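PDB 2QL3: probable transcriptional regulator, LysR family protein from Rhodococcus sp., which probably binds DNA and regulates transcription as a LysR-type regulator, the present chain being its C-terminal substrate-binding domain, without the DNA-binding part. Local coordinates for residues A[5-10]-A[199-204]; A[120-125]-A[149-154]; A[44-49]-A[58-63]; A[161-164]-A[168-171]; A[105-110]-A[143-148]. All coordinates share one frame; numbering follows the deposited sequence.

Contact 1: residues A[5-10]-A[199-204]; sequences GPIAVG and RAFIRF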
# COMPACT_ATOMS: atom_id res chain seq x y z
N GLY A 5 19.80 -20.67 9.66
CA GLY A 5 18.48 -21.23 9.90
C GLY A 5 17.36 -20.20 9.73
O GLY A 5 17.63 -18.99 9.56
N PRO A 6 16.10 -20.67 9.79
CA PRO A 6 14.90 -19.83 9.46
C PRO A 6 14.55 -18.90 10.59
O PRO A 6 14.65 -19.30 11.74
CB PRO A 6 13.80 -20.87 9.30
CG PRO A 6 14.24 -22.02 10.23
CD PRO A 6 15.73 -22.04 10.15
N ILE A 7 14.10 -17.68 10.26
CA ILE A 7 13.43 -16.80 11.26
C ILE A 7 12.17 -16.27 10.60
O ILE A 7 12.21 -15.90 9.44
CB ILE A 7 14.33 -15.61 11.81
CG1 ILE A 7 13.53 -14.74 12.77
CG2 ILE A 7 14.95 -14.73 10.67
CD1 ILE A 7 14.24 -13.45 13.21
N ALA A 8 11.07 -16.28 11.33
CA ALA A 8 9.81 -15.64 10.87
C ALA A 8 9.63 -14.24 11.47
O ALA A 8 9.56 -14.07 12.69
CB ALA A 8 8.57 -16.52 11.10
N VAL A 9 9.64 -13.26 10.58
CA VAL A 9 9.50 -11.84 10.92
C VAL A 9 8.17 -11.27 10.42
O VAL A 9 7.83 -11.31 9.21
CB VAL A 9 10.65 -10.98 10.32
CG1 VAL A 9 10.50 -9.49 10.79
CG2 VAL A 9 12.04 -11.55 10.69
N GLY A 10 7.37 -10.78 11.34
CA GLY A 10 6.11 -10.18 10.90
C GLY A 10 6.19 -8.68 11.02
O GLY A 10 7.10 -8.14 11.72
N ARG A 199 17.42 -14.18 18.25
CA ARG A 199 18.27 -13.38 19.11
C ARG A 199 19.29 -12.57 18.27
O ARG A 199 19.48 -11.36 18.50
CB ARG A 199 18.96 -14.29 20.10
CG ARG A 199 18.94 -13.74 21.43
CD ARG A 199 18.86 -14.84 22.42
NE ARG A 199 20.12 -14.97 23.12
CZ ARG A 199 20.44 -14.32 24.25
NH1 ARG A 199 19.58 -13.48 24.83
NH2 ARG A 199 21.64 -14.53 24.81
N ALA A 200 19.91 -13.22 17.29
CA ALA A 200 20.85 -12.50 16.40
C ALA A 200 20.14 -11.37 15.68
O ALA A 200 20.73 -10.27 15.54
CB ALA A 200 21.57 -13.44 15.39
N PHE A 201 18.88 -11.62 15.28
CA PHE A 201 18.07 -10.59 14.60
C PHE A 201 17.79 -9.34 15.48
O PHE A 201 18.03 -8.20 15.06
CB PHE A 201 16.76 -11.17 14.05
CG PHE A 201 15.96 -10.20 13.28
CD1 PHE A 201 16.15 -10.07 11.92
CD2 PHE A 201 14.96 -9.42 13.90
CE1 PHE A 201 15.40 -9.19 11.16
CE2 PHE A 201 14.21 -8.52 13.13
CZ PHE A 201 14.47 -8.40 11.73
N ILE A 202 17.31 -9.60 16.70
CA ILE A 202 17.03 -8.59 17.64
C ILE A 202 18.29 -7.75 17.95
O ILE A 202 18.22 -6.53 17.96
CB ILE A 202 16.42 -9.19 18.95
CG1 ILE A 202 15.06 -9.84 18.64
CG2 ILE A 202 16.37 -8.10 20.08
CD1 ILE A 202 14.55 -10.92 19.67
N ARG A 203 19.43 -8.40 18.18
CA ARG A 203 20.67 -7.70 18.52
C ARG A 203 21.13 -6.89 17.29
O ARG A 203 21.64 -5.78 17.44
CB ARG A 203 21.80 -8.67 19.02
CG ARG A 203 21.51 -9.42 20.33
CD ARG A 203 22.70 -10.31 20.70
NE ARG A 203 22.54 -11.18 21.89
CZ ARG A 203 23.29 -12.28 22.12
NH1 ARG A 203 24.22 -12.65 21.23
NH2 ARG A 203 23.13 -13.02 23.22
N PHE A 204 20.94 -7.44 16.10
CA PHE A 204 21.42 -6.83 14.88
C PHE A 204 20.61 -5.57 14.54
O PHE A 204 21.20 -4.53 14.19
CB PHE A 204 21.46 -7.84 13.72
CG PHE A 204 21.94 -7.23 12.38
CD1 PHE A 204 23.29 -7.17 12.07
CD2 PHE A 204 21.02 -6.71 11.49
CE1 PHE A 204 23.74 -6.59 10.84
CE2 PHE A 204 21.45 -6.13 10.27
CZ PHE A 204 22.83 -6.06 9.96
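F201 of helix 196-205 meets I7 and V9, two residues of strand 5-11 whose side chains rise from the same face of the strand. The F201 side chain leaves the helix with CG anti to the backbone N (chi1 -176°), and this sends the ring toward the strand. Its CB takes the closest touch, 3.5 Å from CD1 of I7. CG comes next, 3.7 Å from that same methyl. The two side chains cross at about a right angle, and the isoleucine methyl meets the base of the ring obliquely. Further out, CE1 and CZ pass to V9. CG2 of V9 lies over one face of the ring, displaced toward its rim. It stands 4.3 Å from the F201 ring centroid and 19° off the ring normal, which is a CH-pi contact. I7 is fully extended, so its CD1 is carried as far as the helix. No hydrogen bond crosses here; the contact is apolar and buried. F27 of helix 20-30 meets the F201 ring edge-to-face, and V57 of the adjoining strand 57-61 touches I7, V9 and F201. The C-terminal helix is thus packed on strands 5-11 and 57-61. Helices layered on such a sheet are characteristic of the alpha/beta subdomains of the periplasmic-binding-protein fold, to which LysR substrate-binding domains belong.

Contact 2: residues A[120-125]-A[149-154]; sequences DVCREA and LGWTLL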
# COMPACT_ATOMS: atom_id res chain seq x y z
N ASP A 120 -7.70 9.54 18.31
CA ASP A 120 -7.21 9.98 19.64
C ASP A 120 -6.56 11.35 19.55
O ASP A 120 -6.84 12.20 20.38
CB ASP A 120 -6.21 8.98 20.32
CG ASP A 120 -6.89 7.65 20.82
OD1 ASP A 120 -8.12 7.55 20.86
OD2 ASP A 120 -6.15 6.69 21.17
N VAL A 121 -5.74 11.59 18.54
CA VAL A 121 -5.09 12.90 18.41
C VAL A 121 -6.00 14.06 17.96
O VAL A 121 -5.81 15.19 18.40
CB VAL A 121 -3.69 12.83 17.70
CG1 VAL A 121 -3.28 11.37 17.39
CG2 VAL A 121 -3.54 13.77 16.52
N CYS A 122 -6.99 13.78 17.11
CA CYS A 122 -8.04 14.79 16.86
C CYS A 122 -8.82 15.06 18.13
O CYS A 122 -9.09 16.21 18.48
CB CYS A 122 -9.00 14.35 15.77
SG CYS A 122 -8.22 14.22 14.12
N ARG A 123 -9.23 13.98 18.79
CA ARG A 123 -10.07 14.05 20.01
C ARG A 123 -9.38 14.98 20.96
O ARG A 123 -10.03 15.79 21.58
CB ARG A 123 -10.20 12.67 20.65
CG ARG A 123 -11.25 12.49 21.66
CD ARG A 123 -11.32 11.05 22.07
NE ARG A 123 -10.94 11.04 23.46
CZ ARG A 123 -9.99 10.30 24.02
NH1 ARG A 123 -9.32 9.40 23.33
NH2 ARG A 123 -9.77 10.46 25.32
N GLU A 124 -8.06 14.87 21.05
CA GLU A 124 -7.28 15.72 21.99
C GLU A 124 -7.19 17.19 21.54
O GLU A 124 -7.16 18.09 22.37
CB GLU A 124 -5.90 15.10 22.29
CG GLU A 124 -4.74 15.77 21.57
CD GLU A 124 -3.41 15.26 22.06
OE1 GLU A 124 -3.20 15.32 23.29
OE2 GLU A 124 -2.58 14.80 21.22
N ALA A 125 -7.20 17.43 20.24
CA ALA A 125 -7.31 18.81 19.70
C ALA A 125 -8.76 19.37 19.76
O ALA A 125 -9.01 20.55 19.40
CB ALA A 125 -6.76 18.87 18.30
N LEU A 149 -8.21 15.64 -2.25
CA LEU A 149 -9.44 15.06 -1.69
C LEU A 149 -9.59 15.19 -0.16
O LEU A 149 -10.66 14.88 0.41
CB LEU A 149 -9.52 13.58 -2.13
CG LEU A 149 -9.71 13.32 -3.62
CD1 LEU A 149 -9.46 11.85 -3.89
CD2 LEU A 149 -11.14 13.65 -4.00
N GLY A 150 -8.52 15.61 0.52
CA GLY A 150 -8.60 16.08 1.89
C GLY A 150 -7.20 16.18 2.54
O GLY A 150 -6.21 16.32 1.86
N TRP A 151 -7.14 16.20 3.88
CA TRP A 151 -5.89 16.22 4.61
C TRP A 151 -5.80 14.89 5.33
O TRP A 151 -6.84 14.26 5.62
CB TRP A 151 -5.87 17.40 5.61
CG TRP A 151 -6.98 17.40 6.66
CD1 TRP A 151 -8.22 18.00 6.55
CD2 TRP A 151 -6.95 16.79 7.95
NE1 TRP A 151 -8.94 17.80 7.69
CE2 TRP A 151 -8.20 17.05 8.56
CE3 TRP A 151 -5.99 16.04 8.65
CZ2 TRP A 151 -8.51 16.61 9.85
CZ3 TRP A 151 -6.30 15.61 9.94
CH2 TRP A 151 -7.55 15.90 10.52
N THR A 152 -4.59 14.45 5.68
CA THR A 152 -4.47 13.30 6.54
C THR A 152 -3.49 13.49 7.69
O THR A 152 -2.83 14.51 7.81
CB THR A 152 -4.18 11.97 5.76
OG1 THR A 152 -4.56 10.86 6.59
CG2 THR A 152 -2.67 11.85 5.31
N LEU A 153 -3.40 12.49 8.53
CA LEU A 153 -2.24 12.41 9.43
C LEU A 153 -1.61 11.05 9.36
O LEU A 153 -2.32 10.05 9.29
CB LEU A 153 -2.59 12.81 10.86
CG LEU A 153 -3.63 12.17 11.75
CD1 LEU A 153 -2.89 11.30 12.76
CD2 LEU A 153 -4.39 13.24 12.50
N LEU A 154 -0.28 11.04 9.36
CA LEU A 154 0.53 9.84 9.12
C LEU A 154 1.69 9.79 10.09
O LEU A 154 2.25 10.82 10.50
CB LEU A 154 1.07 9.81 7.66
CG LEU A 154 0.07 9.70 6.46
CD1 LEU A 154 0.80 9.91 5.16
CD2 LEU A 154 -0.81 8.40 6.40
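W151 and L153 both place CG between the backbone N and the carbonyl carbon (chi1 59° in each), and both side chains reach toward helix 114-125. On the helix, C122 turns SG beside its own backbone N (chi1 -66°), and the sulfur faces the W151 and L153 side chains. V121 and L153 approach tip to tip, with V121 CG2 4.1 Å from L153 CD2. The sulfur of C122 comes to the rim of the indole, 4.0 Å from W151 CH2. It lies near the ring plane: SG is 5.4 Å from the centroid of the six-membered ring of W151 and 87° off the normal. The same sulfur is 4.3 Å from L153 CD2. That methyl also sits at the indole edge, in plane, so the cysteine and the leucine share the rim of the tryptophan.

All four residues are buried, and no hydrogen bond passes between the segments. NE1 of W151 donates to the carbonyl O of H104 and, weakly, to that of L101. This fixes the indole while CH2 projects to the helix. L98 also touches V121 and C122, and M106 of strand 106-109 packs on both W151 and L153. Helix 114-125 thus covers the region of strand 152-154 in the second alpha/beta subdomain. Apolar side chains make the join, and its distinctive element is a cysteine sulfur-aromatic contact made at the ring edge, not over a face.

Contact 3: residues A[44-49]-A[58-63]; sequences NRLRTQ and AIVYDL. With PO4 (phosphate ion), chain O; PO4 (phosphate ion), chain Q.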
# COMPACT_ATOMS: atom_id res chain seq x y z
N ASN A 44 -4.72 -7.74 14.74
CA ASN A 44 -4.99 -9.01 15.46
C ASN A 44 -4.30 -10.24 14.87
O ASN A 44 -3.91 -11.15 15.61
CB ASN A 44 -6.48 -9.29 15.61
CG ASN A 44 -7.23 -8.11 16.28
OD1 ASN A 44 -6.60 -7.20 16.78
ND2 ASN A 44 -8.55 -8.18 16.32
N ARG A 45 -4.21 -10.29 13.56
CA ARG A 45 -3.70 -11.47 12.91
C ARG A 45 -2.24 -11.58 13.25
O ARG A 45 -1.79 -12.69 13.59
CB ARG A 45 -3.99 -11.47 11.38
CG ARG A 45 -5.49 -11.60 11.04
CD ARG A 45 -5.77 -11.46 9.50
NE ARG A 45 -4.80 -12.21 8.69
CZ ARG A 45 -5.05 -13.34 8.02
NH1 ARG A 45 -4.07 -13.96 7.38
NH2 ARG A 45 -6.26 -13.87 8.02
N LEU A 46 -1.50 -10.47 13.26
CA LEU A 46 -0.03 -10.53 13.63
C LEU A 46 0.12 -10.98 15.10
O LEU A 46 0.95 -11.82 15.44
CB LEU A 46 0.66 -9.17 13.43
CG LEU A 46 2.16 -9.23 12.97
CD1 LEU A 46 2.16 -9.76 11.55
CD2 LEU A 46 2.86 -7.92 13.00
N ARG A 47 -0.74 -10.46 15.97
CA ARG A 47 -0.69 -10.82 17.40
C ARG A 47 -0.97 -12.32 17.61
O ARG A 47 -0.30 -13.02 18.39
CB ARG A 47 -1.71 -9.94 18.18
CG ARG A 47 -2.03 -10.40 19.61
CD ARG A 47 -2.99 -9.41 20.32
NE ARG A 47 -4.36 -9.88 20.17
CZ ARG A 47 -5.33 -9.25 19.55
NH1 ARG A 47 -5.15 -7.98 19.08
NH2 ARG A 47 -6.53 -9.87 19.49
N THR A 48 -1.98 -12.78 16.89
CA THR A 48 -2.41 -14.15 16.85
C THR A 48 -1.32 -15.11 16.33
O THR A 48 -1.10 -16.17 16.89
CB THR A 48 -3.69 -14.21 15.96
OG1 THR A 48 -4.79 -13.95 16.84
CG2 THR A 48 -3.86 -15.54 15.31
N GLN A 49 -0.64 -14.71 15.27
CA GLN A 49 0.50 -15.46 14.75
C GLN A 49 1.66 -15.49 15.74
O GLN A 49 2.19 -16.59 16.06
CB GLN A 49 0.89 -14.94 13.34
CG GLN A 49 -0.19 -15.30 12.33
CD GLN A 49 -0.21 -14.44 11.03
OE1 GLN A 49 -1.27 -14.25 10.42
NE2 GLN A 49 0.95 -13.98 10.61
N ALA A 58 8.20 -9.49 15.65
CA ALA A 58 7.32 -8.57 14.94
C ALA A 58 7.95 -7.16 14.99
O ALA A 58 8.57 -6.76 16.03
CB ALA A 58 5.94 -8.56 15.63
N ILE A 59 7.84 -6.44 13.88
CA ILE A 59 8.19 -5.05 13.83
C ILE A 59 6.87 -4.30 13.84
O ILE A 59 6.06 -4.43 12.92
CB ILE A 59 8.95 -4.67 12.56
CG1 ILE A 59 10.21 -5.57 12.39
CG2 ILE A 59 9.29 -3.18 12.54
CD1 ILE A 59 11.18 -5.53 13.52
N VAL A 60 6.62 -3.52 14.90
CA VAL A 60 5.30 -2.91 15.10
C VAL A 60 5.38 -1.52 15.69
O VAL A 60 6.39 -1.14 16.28
CB VAL A 60 4.37 -3.78 16.03
CG1 VAL A 60 3.95 -5.02 15.34
CG2 VAL A 60 5.04 -4.12 17.36
N TYR A 61 4.31 -0.74 15.56
CA TYR A 61 4.18 0.43 16.41
C TYR A 61 3.87 0.00 17.83
O TYR A 61 3.06 -0.88 18.06
CB TYR A 61 3.09 1.38 15.95
CG TYR A 61 3.10 1.82 14.51
CD1 TYR A 61 4.07 2.70 14.02
CD2 TYR A 61 2.08 1.43 13.64
CE1 TYR A 61 4.02 3.17 12.71
CE2 TYR A 61 2.05 1.86 12.30
CZ TYR A 61 3.03 2.74 11.85
OH TYR A 61 3.01 3.21 10.55
N ASP A 62 4.49 0.66 18.81
CA ASP A 62 4.18 0.38 20.21
C ASP A 62 2.94 1.18 20.57
O ASP A 62 3.03 2.25 21.21
CB ASP A 62 5.37 0.79 21.07
CG ASP A 62 5.23 0.42 22.55
OD1 ASP A 62 4.34 -0.36 22.98
OD2 ASP A 62 6.05 0.97 23.29
N LEU A 63 1.80 0.68 20.08
CA LEU A 63 0.43 1.13 20.39
C LEU A 63 -0.45 -0.10 20.64
O LEU A 63 -0.51 -1.03 19.81
CB LEU A 63 -0.18 1.97 19.24
CG LEU A 63 0.53 3.26 18.83
CD1 LEU A 63 0.01 3.82 17.56
CD2 LEU A 63 0.43 4.29 19.95
P PO4 O . -7.50 -7.46 12.33
O1 PO4 O . -6.97 -6.58 13.43
O2 PO4 O . -6.41 -8.44 11.85
O3 PO4 O . -8.61 -8.36 12.74
O4 PO4 O . -7.92 -6.57 11.14
P PO4 Q . -5.13 -17.60 6.63
O1 PO4 Q . -4.41 -17.39 7.94
O2 PO4 Q . -4.99 -19.06 6.19
O3 PO4 Q . -6.60 -17.27 6.81
O4 PO4 Q . -4.54 -16.69 5.56
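L46 of helix 43-51 touches A58 and V60 of strand 57-61, while the flat groups of the helix, the R45 guanidinium and the N44 amide, meet other partners. The R45 guanidinium has a phosphate oxygen at its edge, in plane. NH1 of R45 gives a weak but nearly straight bond to O4 of the phosphate in chain Q, at 3.3 Å and 174°. The R45 chain bends at chi3 (44°), and its NE forms a salt bridge with D41. The N44 amide receives NH1 of R47 at OD1, 2.8 Å away. That donor stands above the amide plane, 58° out of it, and does not follow a lone pair.

A second phosphate, in chain O, lies by the backbone of the first residues. Its O1 accepts from N of N44 at 2.9 Å. Its O2 takes a weak bond from N of R45. Amides near the start of a helix suit an anion. Both ions are probably from the crystallisation liquor.

The packing itself is carried by one methyl. CD2 of L46 lies 3.9 Å from V60 CG1 and 4.1 Å from A58 CB. The L46 and V60 side chains slide past each other in opposite directions. All three residues are buried, and no hydrogen bond joins the segments.

L55 and D41 also touch L46. Strand 57-61 runs parallel to strand 5-11 and antiparallel to strand 182-189. Helix 43-51 packs on this sheet through L46; on the other side of the strand I59 meets L20 and M23 of helix 20-30.

Contact 4: residues A[161-164]-A[168-171]; sequences DVTY and PVVV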
# COMPACT_ATOMS: atom_id res chain seq x y z
N ASP A 161 8.62 13.34 -1.31
CA ASP A 161 7.24 13.82 -1.07
C ASP A 161 6.36 13.81 -2.34
O ASP A 161 5.77 14.84 -2.72
CB ASP A 161 7.25 15.26 -0.50
CG ASP A 161 7.72 15.35 0.97
OD1 ASP A 161 7.98 16.51 1.39
OD2 ASP A 161 7.78 14.33 1.72
N VAL A 162 6.27 12.64 -2.99
CA VAL A 162 5.59 12.51 -4.28
C VAL A 162 4.74 11.25 -4.20
O VAL A 162 5.14 10.29 -3.55
CB VAL A 162 6.60 12.50 -5.50
CG1 VAL A 162 5.87 12.34 -6.80
CG2 VAL A 162 7.33 13.87 -5.57
N THR A 163 3.56 11.29 -4.82
CA THR A 163 2.63 10.21 -4.76
C THR A 163 2.79 9.41 -6.04
O THR A 163 3.57 9.81 -6.94
CB THR A 163 1.17 10.71 -4.64
OG1 THR A 163 0.75 11.23 -5.90
CG2 THR A 163 0.96 11.79 -3.51
N TYR A 164 2.03 8.32 -6.16
CA TYR A 164 2.08 7.51 -7.39
C TYR A 164 1.62 8.24 -8.66
O TYR A 164 2.02 7.86 -9.75
CB TYR A 164 1.24 6.22 -7.26
CG TYR A 164 1.83 5.06 -6.43
CD1 TYR A 164 1.10 3.87 -6.27
CD2 TYR A 164 3.10 5.15 -5.83
CE1 TYR A 164 1.64 2.78 -5.57
CE2 TYR A 164 3.64 4.07 -5.11
CZ TYR A 164 2.90 2.89 -5.00
OH TYR A 164 3.43 1.84 -4.31
N PRO A 168 2.82 16.35 -5.57
CA PRO A 168 3.57 16.52 -4.32
C PRO A 168 2.62 16.46 -3.15
O PRO A 168 1.39 16.60 -3.27
CB PRO A 168 4.17 17.91 -4.45
CG PRO A 168 3.11 18.67 -5.19
CD PRO A 168 2.49 17.66 -6.18
N VAL A 169 3.21 16.25 -2.00
CA VAL A 169 2.47 16.23 -0.80
C VAL A 169 3.24 17.19 0.11
O VAL A 169 4.47 17.35 -0.02
CB VAL A 169 2.44 14.77 -0.38
CG1 VAL A 169 3.32 14.46 0.78
CG2 VAL A 169 1.01 14.19 -0.44
N VAL A 170 2.53 17.85 1.02
CA VAL A 170 3.10 18.87 1.87
C VAL A 170 2.88 18.43 3.31
O VAL A 170 1.73 18.33 3.79
CB VAL A 170 2.48 20.27 1.64
CG1 VAL A 170 3.14 21.32 2.63
CG2 VAL A 170 2.57 20.70 0.15
N VAL A 171 4.00 18.19 3.98
CA VAL A 171 4.04 17.50 5.27
C VAL A 171 4.30 18.58 6.28
O VAL A 171 5.22 19.39 6.14
CB VAL A 171 5.18 16.40 5.24
CG1 VAL A 171 5.48 15.87 6.58
CG2 VAL A 171 4.78 15.25 4.29
O HOH W 1 6.73 18.60 2.47
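The backbones of V162 and P168 form a single beta bridge, their CA atoms 4.5 Å apart, where the chain doubles back just before strand 169-173. This is an isolated bridge at the entry to an edge of the mixed sheet in the LysR substrate-binding domain. N of V169 donates to O of D161 at 3.0 Å. The donor stands 44° out of the carbonyl plane. The same carbonyl O takes a CA-H...O contact from P168 CA at 3.2 Å, so it has two partners in the returning segment, P168 CA and V169 N.

T163 and V169 bring methyls together, T163 CG2 3.9 Å from V169 CG2, and their side chains cross obliquely. T163 OG1 accepts from the backbone N of E165 and, weakly, of L167, which ties the turn between the segments. D161 holds CG beside its backbone N (chi1 -73°), with its CB 3.5 Å from V169 O. Its OD2 is 4.1 Å from V171 CG2, and the two side chains cross at about a right angle. D161 also forms a salt bridge with R157 through OD1. V169 and V171 pack on V82 of strand 69-84, while V162 and Y164 reach the second subunit: V162 touches V160 there, and Y164 OH bonds to E139 of that subunit. One water completes the link between aspartate and strand. It donates to OD1 of D161 at 2.7 Å and accepts from N of V171 at 3.1 Å.

Contact 5: residues A[105-110]-A[143-148]; sequences PMVLLD and AFVGRG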
# COMPACT_ATOMS: atom_id res chain seq x y z
N PRO A 105 -12.33 18.40 4.93
CA PRO A 105 -12.57 16.96 4.80
C PRO A 105 -11.29 16.19 5.08
O PRO A 105 -10.25 16.58 4.59
CB PRO A 105 -12.89 16.77 3.30
CG PRO A 105 -12.60 18.02 2.64
CD PRO A 105 -12.49 19.12 3.65
N MSE A 106 -11.37 15.11 5.85
CA MSE A 106 -10.20 14.32 6.09
C MSE A 106 -10.19 13.02 5.27
O MSE A 106 -11.24 12.47 4.99
CB MSE A 106 -10.04 14.02 7.62
CG MSE A 106 -8.75 13.24 7.98
SE MSE A 106 -9.03 12.26 9.65
CE MSE A 106 -7.11 11.75 10.04
N VAL A 107 -8.99 12.56 4.87
CA VAL A 107 -8.74 11.24 4.29
C VAL A 107 -8.13 10.45 5.45
O VAL A 107 -7.05 10.82 5.96
CB VAL A 107 -7.72 11.27 3.10
CG1 VAL A 107 -7.40 9.87 2.60
CG2 VAL A 107 -8.25 12.08 1.95
N LEU A 108 -8.85 9.45 5.94
CA LEU A 108 -8.45 8.67 7.11
C LEU A 108 -7.77 7.36 6.69
O LEU A 108 -8.31 6.56 5.91
CB LEU A 108 -9.68 8.37 7.97
CG LEU A 108 -9.53 7.40 9.12
CD1 LEU A 108 -8.80 8.08 10.21
CD2 LEU A 108 -10.88 6.88 9.68
N LEU A 109 -6.55 7.16 7.19
CA LEU A 109 -5.90 5.86 7.08
C LEU A 109 -6.50 4.94 8.16
O LEU A 109 -6.31 5.15 9.35
CB LEU A 109 -4.38 5.99 7.24
CG LEU A 109 -3.66 4.62 7.06
CD1 LEU A 109 -3.88 4.08 5.63
CD2 LEU A 109 -2.21 4.70 7.38
N ASP A 110 -7.31 3.97 7.76
CA ASP A 110 -7.93 3.13 8.76
C ASP A 110 -7.11 1.84 8.79
O ASP A 110 -7.46 0.88 8.11
CB ASP A 110 -9.37 2.82 8.40
CG ASP A 110 -10.08 1.97 9.49
OD1 ASP A 110 -9.43 1.46 10.46
OD2 ASP A 110 -11.31 1.82 9.36
N ALA A 143 -1.87 9.54 -1.86
CA ALA A 143 -2.30 9.90 -3.23
C ALA A 143 -3.60 10.73 -3.24
O ALA A 143 -3.70 11.69 -4.02
CB ALA A 143 -2.49 8.68 -4.07
N PHE A 144 -4.56 10.37 -2.38
CA PHE A 144 -5.82 11.13 -2.26
C PHE A 144 -5.53 12.57 -1.77
O PHE A 144 -6.04 13.54 -2.31
CB PHE A 144 -6.82 10.43 -1.33
CG PHE A 144 -7.71 9.38 -2.00
CD1 PHE A 144 -7.31 8.70 -3.11
CD2 PHE A 144 -8.96 9.09 -1.46
CE1 PHE A 144 -8.11 7.75 -3.72
CE2 PHE A 144 -9.78 8.12 -2.07
CZ PHE A 144 -9.34 7.44 -3.17
N VAL A 145 -4.74 12.71 -0.73
CA VAL A 145 -4.37 14.03 -0.21
C VAL A 145 -3.60 14.86 -1.27
O VAL A 145 -3.84 16.07 -1.43
CB VAL A 145 -3.55 13.87 1.13
CG1 VAL A 145 -2.89 15.14 1.52
CG2 VAL A 145 -4.50 13.40 2.29
N GLY A 146 -2.67 14.25 -2.00
CA GLY A 146 -1.86 14.97 -2.98
C GLY A 146 -2.74 15.52 -4.11
O GLY A 146 -2.50 16.59 -4.65
N ARG A 147 -3.78 14.76 -4.45
CA ARG A 147 -4.78 15.15 -5.44
C ARG A 147 -5.83 16.19 -4.93
O ARG A 147 -6.50 16.78 -5.71
CB ARG A 147 -5.43 13.88 -6.06
CG ARG A 147 -6.51 14.16 -7.07
CD ARG A 147 -6.02 14.92 -8.33
NE ARG A 147 -5.05 14.14 -9.10
CZ ARG A 147 -4.65 14.40 -10.34
NH1 ARG A 147 -5.12 15.45 -11.01
NH2 ARG A 147 -3.77 13.60 -10.95
N GLY A 148 -5.95 16.42 -3.63
CA GLY A 148 -6.82 17.46 -3.14
C GLY A 148 -8.09 16.96 -2.48
O GLY A 148 -8.97 17.76 -2.19
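This is a buried, wholly apolar strand-to-helix contact in which V107 of strand 106-109 meets F144 and V145 of helix 138-147. It belongs to the part of the domain built around the two parallel strands 106-109 and 131-135. V107 straddles the beta carbon of F144 with both its methyls: CG2 lies 3.9 Å from F144 CB and CG1 lies 4.0 Å from it. The two side chains cross at about a right angle. F144 holds CG beside its own backbone N (chi1 -86°), and its ring leads away from the strand. There it meets Y133 edge-to-face and F38 of the second subunit. The next helix residue comes in at the base of V107, with V145 CG2 3.9 Å from V107 CB. T152 also touches V145, and its OG1 bonds to the carbonyl O of V107. The helix ends in a Schellman motif at G148, the first residue beyond it, whose N bonds back to O of V145 and, weakly, to O of F144. Since only carbon atoms meet between strand and helix, the contact rests on dispersion and burial of apolar surface, with no directional bond across it.

Overall arrangement
The contacts fall into two groups, 1 with 3 and 2 with 4 and 5. Contact 1 lies across the chain's centre from contacts 2, 4 and 5. Contacts 1 and 3 touch: their strands 5-11 and 57-61 are neighbours in one sheet, with a probable hydrogen bond between G10 O and I59 N, 2.8 Å. Contacts 2 and 5 touch through W151, T152 and V107, and their segments alternate along the chain. In contact 4, T163 packs on A143 and G146 of contact 5, and V169 on G146. Contacts 3 and 5 come to about 6 Å between nearest atoms. Phosphates, probably from the crystallisation liquor, lie at contact 3 and also near V162 of contact 4. Contacts 2, 4 and 5 reach the second subunit.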